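Side-chain contacts in putative O-GlcNAcase nagJ (Clostridium perfringens, PDB 6PV5), which probably acts as a family 84 glycoside hydrolase with hexosaminidase activity, the present chain holding its N-terminal, barrel and helical post-catalytic regions: residues E523-N526 and L527-F531; V611-P614 and F615-V619. One frame throughout, in Å; residues are numbered along the deposited sequence.

Interaction 1 (E523-N526 and L527-F531); sequences ELSN and LQNEF
Two successive turns of helix 521-544, in the helical region that follows the catalytic barrel, meet here through the i to i+4 ladder of an alpha-helix, with CG of Leu527 lying just beyond the carbonyl oxygen of Glu523. The rung between them is short and straight: Leu527 N lies 2.8 Å from Glu523 O with an N-H...O angle of 169°. Gln528 N binds Leu524 O at the same length, but more bent, at 151°. The next two rungs, Asn529 to Ser525 and Glu530 to Asn526, are longer. Side-chain carbons add to this ladder. With CG set beside its own backbone N (chi1 -71°), Leu527 carries its branch point back along the helix, and CG comes 3.3 Å from Glu523 O, the oxygen already bound by its amide. Beyond the helix, Leu527 packs on Thr506 and Leu510 of helix 501-515 and on Ile572 of helix 548-579, so this face is buried in the bundle. Glu523 turns its carboxylate away from Leu527 to a salt bridge with Lys513, while Glu530 reaches His489 by a hydrogen bond. On the more exposed side of the helix the contact rests on the backbone, where Asn529 N binds Ser525 O at 3.2 Å.

Interaction 2 (V611-P614 and F615-V619); sequences VVDP and FIRKV
The guanidinium of Arg617 receives the carboxylate of Asp613 at its edge, and the Phe615 ring has Val619 CG2 over one face, offset toward the rim; both pairs are i to i+4 neighbours on the short last helix of this chain, 612-619. The ion pair is a side-on, two-nitrogen grip. Arg617 NE meets Asp613 OD1 in a nearly straight bond modelled at 2.5 Å, a length whose exact value is doubtful. The oxygen lies in the guanidinium plane, but NE approaches it on the syn side, somewhat out of the carboxylate plane. Arg617 NH2 takes Asp613 OD2 at 2.8 Å, through the syn lone pair, over a more bent path. The two planes are turned 32° apart, so the fit is twisted rather than coplanar. Torsions bring the partners together: Asp613 turns CG anti to the backbone N (chi1 -174°), whereas Arg617 sets CG beside its backbone N (chi1 -71°), sending its extended chain back along the helix. Each charge has a second partner, Asp601 for Arg617 NH2 and the hydroxyl of Tyr564 for Asp613 OD2, which ties the pair to neighbouring helices and probably restrains the rotation of both groups. Underneath, the ladder opens weakly, with Phe615 N 3.5 Å from Val611 O, and firms up at Ile616 N, which binds Val612 O at 3.1 Å. Lys618 N carries the ladder on to Pro614 O, while its side chain makes a cation-pi contact with Trp511. On the buried flank, the methyl tip of Ile616 presses against one branch of Val612, a tight packing with CD1 3.5 Å from CG1.

In the fold
Both interactions are i to i+4 contacts within helices whose apolar sides pack on each other. The two interactions lie about 14 Å apart, centre to centre, and interaction 1 is complete in sequence before interaction 2 begins. Apolar side chains join them: Phe531 CE1 touches Val612 CG1 at 3.9 Å, Phe531 CZ approaches Phe615 CD2 at 4.0 Å, and Leu527 CD1 reaches Phe615 CZ at the same distance. Helix 612-619 thereby packs on helix 521-544, with helices 501-515 and 548-579 touching both. Both contacts lie about 32 to 33 Å (centre to centre) from the middle of the chain, away from the predicted proton donor Asp305.

Interaction 1 (E523-N526 and L527-F531)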
loop_
_atom_site.group_PDB
_atom_site.type_symbol
_atom_site.label_atom_id
_atom_site.label_comp_id
_atom_site.label_asym_id
_atom_site.label_seq_id
_atom_site.Cartn_x
_atom_site.Cartn_y
_atom_site.Cartn_z
ATOM N N GLU A 523 -36.148 -8.245 1.128
ATOM C CA GLU A 523 -34.899 -8.668 0.510
ATOM C C GLU A 523 -34.882 -8.302 -0.969
ATOM O O GLU A 523 -33.899 -7.749 -1.452
ATOM C CB GLU A 523 -34.713 -10.181 0.627
ATOM C CG GLU A 523 -34.239 -10.625 1.994
ATOM C CD GLU A 523 -35.335 -10.864 3.024
ATOM O OE1 GLU A 523 -36.529 -10.596 2.719
ATOM O OE2 GLU A 523 -34.992 -11.330 4.125
ATOM N N LEU A 524 -35.978 -8.596 -1.682
ATOM C CA LEU A 524 -36.081 -8.235 -3.089
ATOM C C LEU A 524 -35.923 -6.726 -3.261
ATOM O O LEU A 524 -35.211 -6.255 -4.156
ATOM C CB LEU A 524 -37.418 -8.730 -3.661
ATOM C CG LEU A 524 -37.478 -10.234 -3.935
ATOM C CD1 LEU A 524 -38.617 -10.548 -4.903
ATOM C CD2 LEU A 524 -36.150 -10.736 -4.499
ATOM N N SER A 525 -36.586 -5.978 -2.376
ATOM C CA SER A 525 -36.484 -4.530 -2.353
ATOM C C SER A 525 -35.037 -4.097 -2.126
ATOM O O SER A 525 -34.559 -3.211 -2.816
ATOM C CB SER A 525 -37.407 -3.950 -1.303
ATOM O OG SER A 525 -37.406 -2.532 -1.373
ATOM N N ASN A 526 -34.350 -4.732 -1.164
ATOM C CA ASN A 526 -32.974 -4.402 -0.823
ATOM C C ASN A 526 -32.072 -4.685 -2.022
ATOM O O ASN A 526 -31.278 -3.834 -2.402
ATOM C CB ASN A 526 -32.478 -5.225 0.373
ATOM C CG ASN A 526 -32.904 -4.644 1.703
ATOM O OD1 ASN A 526 -33.231 -3.459 1.796
ATOM N ND2 ASN A 526 -32.878 -5.462 2.743
ATOM N N LEU A 527 -32.241 -5.872 -2.623
ATOM C CA LEU A 527 -31.452 -6.269 -3.775
ATOM C C LEU A 527 -31.701 -5.326 -4.946
ATOM O O LEU A 527 -30.752 -4.922 -5.614
ATOM C CB LEU A 527 -31.758 -7.726 -4.128
ATOM C CG LEU A 527 -31.213 -8.757 -3.149
ATOM C CD1 LEU A 527 -31.513 -10.173 -3.641
ATOM C CD2 LEU A 527 -29.712 -8.543 -2.924
ATOM N N GLN A 528 -32.963 -4.928 -5.160
ATOM C CA GLN A 528 -33.306 -4.068 -6.288
ATOM C C GLN A 528 -32.613 -2.710 -6.202
ATOM O O GLN A 528 -32.213 -2.154 -7.230
ATOM C CB GLN A 528 -34.816 -3.855 -6.393
ATOM C CG GLN A 528 -35.214 -3.083 -7.637
ATOM C CD GLN A 528 -36.714 -3.088 -7.780
ATOM O OE1 GLN A 528 -37.277 -3.873 -8.543
ATOM N NE2 GLN A 528 -37.372 -2.233 -7.013
ATOM N N ASN A 529 -32.524 -2.158 -4.986
ATOM C CA ASN A 529 -31.807 -0.911 -4.763
ATOM C C ASN A 529 -30.336 -1.082 -5.149
ATOM O O ASN A 529 -29.770 -0.241 -5.845
ATOM C CB ASN A 529 -31.899 -0.441 -3.306
ATOM C CG ASN A 529 -33.251 0.117 -2.915
ATOM O OD1 ASN A 529 -33.911 0.791 -3.709
ATOM N ND2 ASN A 529 -33.658 -0.137 -1.679
ATOM N N GLU A 530 -29.706 -2.161 -4.672
ATOM C CA GLU A 530 -28.303 -2.402 -5.005
ATOM C C GLU A 530 -28.103 -2.466 -6.525
ATOM O O GLU A 530 -27.256 -1.763 -7.064
ATOM C CB GLU A 530 -27.785 -3.662 -4.323
ATOM C CG GLU A 530 -26.287 -3.902 -4.549
ATOM C CD GLU A 530 -25.323 -2.769 -4.207
ATOM O OE1 GLU A 530 -25.697 -1.860 -3.423
ATOM O OE2 GLU A 530 -24.177 -2.803 -4.715
ATOM N N PHE A 531 -28.940 -3.261 -7.212
ATOM C CA PHE A 531 -28.800 -3.530 -8.634
ATOM C C PHE A 531 -29.036 -2.254 -9.439
ATOM O O PHE A 531 -28.407 -2.062 -10.484
ATOM C CB PHE A 531 -29.701 -4.682 -9.099
ATOM C CG PHE A 531 -29.414 -6.043 -8.503
ATOM C CD1 PHE A 531 -28.112 -6.469 -8.259
ATOM C CD2 PHE A 531 -30.453 -6.919 -8.207
ATOM C CE1 PHE A 531 -27.865 -7.731 -7.727
ATOM C CE2 PHE A 531 -30.207 -8.181 -7.680
ATOM C CZ PHE A 531 -28.908 -8.586 -7.440
#

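Interaction 2 (V611-P614 and F615-V619)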
loop_
_atom_site.group_PDB
_atom_site.type_symbol
_atom_site.label_atom_id
_atom_site.label_comp_id
_atom_site.label_asym_id
_atom_site.label_seq_id
_atom_site.Cartn_x
_atom_site.Cartn_y
_atom_site.Cartn_z
ATOM N N VAL A 611 -20.585 -13.177 -5.258
ATOM C CA VAL A 611 -21.884 -12.947 -4.620
ATOM C C VAL A 611 -22.999 -12.756 -5.661
ATOM O O VAL A 611 -23.954 -13.525 -5.678
ATOM C CB VAL A 611 -21.817 -11.767 -3.626
ATOM C CG1 VAL A 611 -23.182 -11.486 -2.996
ATOM C CG2 VAL A 611 -20.739 -11.984 -2.551
ATOM N N VAL A 612 -22.873 -11.759 -6.547
ATOM C CA VAL A 612 -23.948 -11.433 -7.476
ATOM C C VAL A 612 -24.046 -12.495 -8.574
ATOM O O VAL A 612 -25.142 -12.916 -8.959
ATOM C CB VAL A 612 -23.820 -10.004 -8.055
ATOM C CG1 VAL A 612 -24.868 -9.731 -9.129
ATOM C CG2 VAL A 612 -23.948 -8.940 -6.962
ATOM N N ASP A 613 -22.888 -12.896 -9.109
ATOM C CA ASP A 613 -22.838 -13.826 -10.214
ATOM C C ASP A 613 -23.571 -15.135 -9.873
ATOM O O ASP A 613 -24.422 -15.578 -10.650
ATOM C CB ASP A 613 -21.405 -13.988 -10.727
ATOM C CG ASP A 613 -21.338 -14.853 -11.974
ATOM O OD1 ASP A 613 -21.508 -16.060 -11.834
ATOM O OD2 ASP A 613 -21.171 -14.298 -13.066
ATOM N N PRO A 614 -23.240 -15.864 -8.774
ATOM C CA PRO A 614 -23.988 -17.075 -8.426
ATOM C C PRO A 614 -25.482 -16.871 -8.176
ATOM O O PRO A 614 -26.286 -17.790 -8.393
ATOM C CB PRO A 614 -23.313 -17.627 -7.156
ATOM C CG PRO A 614 -22.426 -16.461 -6.653
ATOM C CD PRO A 614 -22.088 -15.645 -7.881
ATOM N N PHE A 615 -25.839 -15.684 -7.673
ATOM C CA PHE A 615 -27.236 -15.362 -7.453
ATOM C C PHE A 615 -27.996 -15.410 -8.789
ATOM O O PHE A 615 -28.980 -16.126 -8.927
ATOM C CB PHE A 615 -27.423 -13.992 -6.795
ATOM C CG PHE A 615 -28.875 -13.569 -6.722
ATOM C CD1 PHE A 615 -29.767 -14.238 -5.889
ATOM C CD2 PHE A 615 -29.365 -12.537 -7.516
ATOM C CE1 PHE A 615 -31.103 -13.856 -5.816
ATOM C CE2 PHE A 615 -30.705 -12.160 -7.447
ATOM C CZ PHE A 615 -31.571 -12.835 -6.612
ATOM N N ILE A 616 -27.531 -14.658 -9.776
ATOM C CA ILE A 616 -28.182 -14.647 -11.072
ATOM C C ILE A 616 -28.208 -16.049 -11.680
ATOM O O ILE A 616 -29.222 -16.445 -12.238
ATOM C CB ILE A 616 -27.514 -13.615 -11.986
ATOM C CG1 ILE A 616 -27.703 -12.218 -11.396
ATOM C CG2 ILE A 616 -28.082 -13.716 -13.403
ATOM C CD1 ILE A 616 -26.574 -11.267 -11.764
ATOM N N ARG A 617 -27.124 -16.822 -11.533
ATOM C CA ARG A 617 -27.105 -18.155 -12.108
ATOM C C ARG A 617 -28.047 -19.096 -11.360
ATOM O O ARG A 617 -28.576 -20.009 -11.974
ATOM C CB ARG A 617 -25.694 -18.756 -12.172
ATOM C CG ARG A 617 -24.801 -18.090 -13.209
ATOM C CD ARG A 617 -23.374 -18.620 -13.220
ATOM N NE ARG A 617 -22.510 -17.527 -13.643
ATOM C CZ ARG A 617 -22.296 -17.180 -14.910
ATOM N NH1 ARG A 617 -22.844 -17.882 -15.887
ATOM N NH2 ARG A 617 -21.500 -16.161 -15.194
ATOM N N LYS A 618 -28.224 -18.912 -10.048
ATOM C CA LYS A 618 -29.118 -19.779 -9.296
ATOM C C LYS A 618 -30.567 -19.537 -9.717
ATOM O O LYS A 618 -31.349 -20.469 -9.795
ATOM C CB LYS A 618 -29.012 -19.547 -7.788
ATOM C CG LYS A 618 -29.668 -20.613 -6.918
ATOM C CD LYS A 618 -29.269 -20.544 -5.457
ATOM C CE LYS A 618 -30.295 -21.219 -4.568
ATOM N NZ LYS A 618 -29.871 -21.289 -3.145
ATOM N N VAL A 619 -30.921 -18.279 -9.976
ATOM C CA VAL A 619 -32.269 -17.920 -10.391
ATOM C C VAL A 619 -32.624 -18.641 -11.698
ATOM O O VAL A 619 -33.736 -19.122 -11.848
ATOM C CB VAL A 619 -32.426 -16.393 -10.495
ATOM C CG1 VAL A 619 -33.680 -15.988 -11.257
ATOM C CG2 VAL A 619 -32.366 -15.732 -9.122
#